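Local coordinates for protein B (Streptococcus agalactiae, PDB 5H6I) that permeabilizes membranes as a secreted pore-forming toxin, the CAMP factor, and binds the Fc region of IgG, at residues Q43-D48 with E100-V105. Numbering follows the deposited sequence.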
loop_
_atom_site.group_PDB
_atom_site.type_symbol
_atom_site.label_atom_id
_atom_site.label_comp_id
_atom_site.label_asym_id
_atom_site.label_seq_id
_atom_site.Cartn_x
_atom_site.Cartn_y
_atom_site.Cartn_z
ATOM N N GLN A 43 12.345 9.223 -16.193
ATOM C CA GLN A 43 12.469 9.751 -14.838
ATOM C C GLN A 43 11.172 9.586 -14.058
ATOM O O GLN A 43 11.205 9.400 -12.836
ATOM C CB GLN A 43 12.885 11.221 -14.881
ATOM C CG GLN A 43 14.317 11.445 -15.339
ATOM C CD GLN A 43 14.535 12.830 -15.917
ATOM O OE1 GLN A 43 13.720 13.733 -15.721
ATOM N NE2 GLN A 43 15.636 13.004 -16.638
ATOM N N LYS A 44 10.026 9.654 -14.740
ATOM C CA LYS A 44 8.754 9.408 -14.073
ATOM C C LYS A 44 8.632 7.950 -13.644
ATOM O O LYS A 44 8.084 7.653 -12.577
ATOM C CB LYS A 44 7.593 9.794 -14.989
ATOM C CG LYS A 44 6.225 9.702 -14.332
ATOM C CD LYS A 44 6.053 10.766 -13.260
ATOM C CE LYS A 44 4.672 10.698 -12.628
ATOM N NZ LYS A 44 4.463 9.427 -11.879
ATOM N N LEU A 45 9.141 7.026 -14.463
ATOM C CA LEU A 45 9.101 5.615 -14.094
ATOM C C LEU A 45 10.012 5.321 -12.908
ATOM O O LEU A 45 9.776 4.355 -12.171
ATOM C CB LEU A 45 9.483 4.745 -15.292
ATOM C CG LEU A 45 8.435 4.659 -16.407
ATOM C CD1 LEU A 45 9.003 3.956 -17.630
ATOM C CD2 LEU A 45 7.178 3.956 -15.916
ATOM N N ASP A 46 11.050 6.137 -12.706
ATOM C CA ASP A 46 11.882 5.994 -11.517
ATOM C C ASP A 46 11.185 6.531 -10.273
ATOM O O ASP A 46 11.386 5.999 -9.176
ATOM C CB ASP A 46 13.222 6.703 -11.719
ATOM C CG ASP A 46 14.194 5.882 -12.540
ATOM O OD1 ASP A 46 13.821 4.763 -12.951
ATOM O OD2 ASP A 46 15.330 6.349 -12.771
ATOM N N GLN A 47 10.372 7.581 -10.423
ATOM C CA GLN A 47 9.563 8.053 -9.305
ATOM C C GLN A 47 8.536 7.005 -8.896
ATOM O O GLN A 47 8.307 6.780 -7.701
ATOM C CB GLN A 47 8.876 9.368 -9.674
ATOM C CG GLN A 47 7.808 9.818 -8.690
ATOM C CD GLN A 47 7.061 11.053 -9.164
ATOM O OE1 GLN A 47 7.390 11.632 -10.199
ATOM N NE2 GLN A 47 6.050 11.461 -8.405
ATOM N N ASP A 48 7.910 6.349 -9.876
ATOM C CA ASP A 48 6.949 5.298 -9.567
ATOM C C ASP A 48 7.641 4.069 -8.988
ATOM O O ASP A 48 7.113 3.430 -8.071
ATOM C CB ASP A 48 6.157 4.925 -10.820
ATOM C CG ASP A 48 5.468 6.118 -11.451
ATOM O OD1 ASP A 48 5.267 7.131 -10.750
ATOM O OD2 ASP A 48 5.128 6.043 -12.651
ATOM N N GLU A 100 1.272 7.274 -17.423
ATOM C CA GLU A 100 0.331 8.099 -16.672
ATOM C C GLU A 100 -0.620 7.242 -15.845
ATOM O O GLU A 100 -0.949 7.593 -14.706
ATOM C CB GLU A 100 -0.456 9.000 -17.622
ATOM C CG GLU A 100 0.374 10.081 -18.287
ATOM C CD GLU A 100 -0.310 10.669 -19.504
ATOM O OE1 GLU A 100 -1.263 10.041 -20.014
ATOM O OE2 GLU A 100 0.103 11.760 -19.951
ATOM N N ALA A 101 -1.071 6.115 -16.400
ATOM C CA ALA A 101 -1.982 5.239 -15.674
ATOM C C ALA A 101 -1.331 4.613 -14.447
ATOM O O ALA A 101 -2.044 4.150 -13.551
ATOM C CB ALA A 101 -2.514 4.144 -16.600
ATOM N N LEU A 102 0.003 4.588 -14.387
ATOM C CA LEU A 102 0.674 4.104 -13.186
ATOM C C LEU A 102 0.502 5.072 -12.023
ATOM O O LEU A 102 0.470 4.645 -10.864
ATOM C CB LEU A 102 2.157 3.867 -13.469
ATOM C CG LEU A 102 2.489 2.541 -14.155
ATOM C CD1 LEU A 102 3.952 2.500 -14.558
ATOM C CD2 LEU A 102 2.143 1.371 -13.248
ATOM N N THR A 103 0.395 6.371 -12.309
ATOM C CA THR A 103 0.086 7.333 -11.257
ATOM C C THR A 103 -1.323 7.113 -10.720
ATOM O O THR A 103 -1.564 7.246 -9.514
ATOM C CB THR A 103 0.251 8.760 -11.781
ATOM O OG1 THR A 103 1.605 8.961 -12.207
ATOM C CG2 THR A 103 -0.085 9.776 -10.698
ATOM N N ASP A 104 -2.266 6.766 -11.600
ATOM C CA ASP A 104 -3.609 6.424 -11.147
ATOM C C ASP A 104 -3.615 5.127 -10.349
ATOM O O ASP A 104 -4.433 4.966 -9.436
ATOM C CB ASP A 104 -4.557 6.322 -12.341
ATOM C CG ASP A 104 -4.745 7.649 -13.050
ATOM O OD1 ASP A 104 -5.378 8.553 -12.465
ATOM O OD2 ASP A 104 -4.258 7.790 -14.192
ATOM N N VAL A 105 -2.717 4.195 -10.679
ATOM C CA VAL A 105 -2.572 2.984 -9.875
ATOM C C VAL A 105 -2.102 3.339 -8.471
ATOM O O VAL A 105 -2.687 2.908 -7.470
ATOM C CB VAL A 105 -1.607 1.996 -10.558
ATOM C CG1 VAL A 105 -1.127 0.949 -9.563
ATOM C CG2 VAL A 105 -2.273 1.336 -11.750
#
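Lys44 reaches across from one helix to the hydroxyl of Thr103 on another, and this single hydrogen bond, NZ to OG1 at 2.9 Å, illustrates how two nearly parallel helices can be joined at a polar margin beside a single leucine pair. The lysine chain meets the threonine at about a right angle. Its bend at chi4 (65°) turns NZ toward the carboxylate of Asp48, one turn on, which holds it in a salt bridge through OD1 at 2.7 Å. The ammonium thus has two partners, one on each helix, and the carboxylate probably helps to position it for Thr103. The other oxygen of Asp48, OD2, lies 3.8 Å from CB of Leu102; the nearby ammonium probably helps to stabilise this buried carboxylate as an anion. Next to it Leu45 CD2 meets Leu102 CD1 at 3.8 Å. The axes of the two short segments approach to 10.4 Å and are inclined by 17°, so side chains rather than backbones bridge the gap. Leu102 also packs on Val75 and Leu78 of helix 65-84, and Leu45 touches Lys79 there, placing the contact in the N-terminal helical bundle, where helix 35-58 lies alongside helix 93-115 and helix 65-84 packs mainly against Leu102.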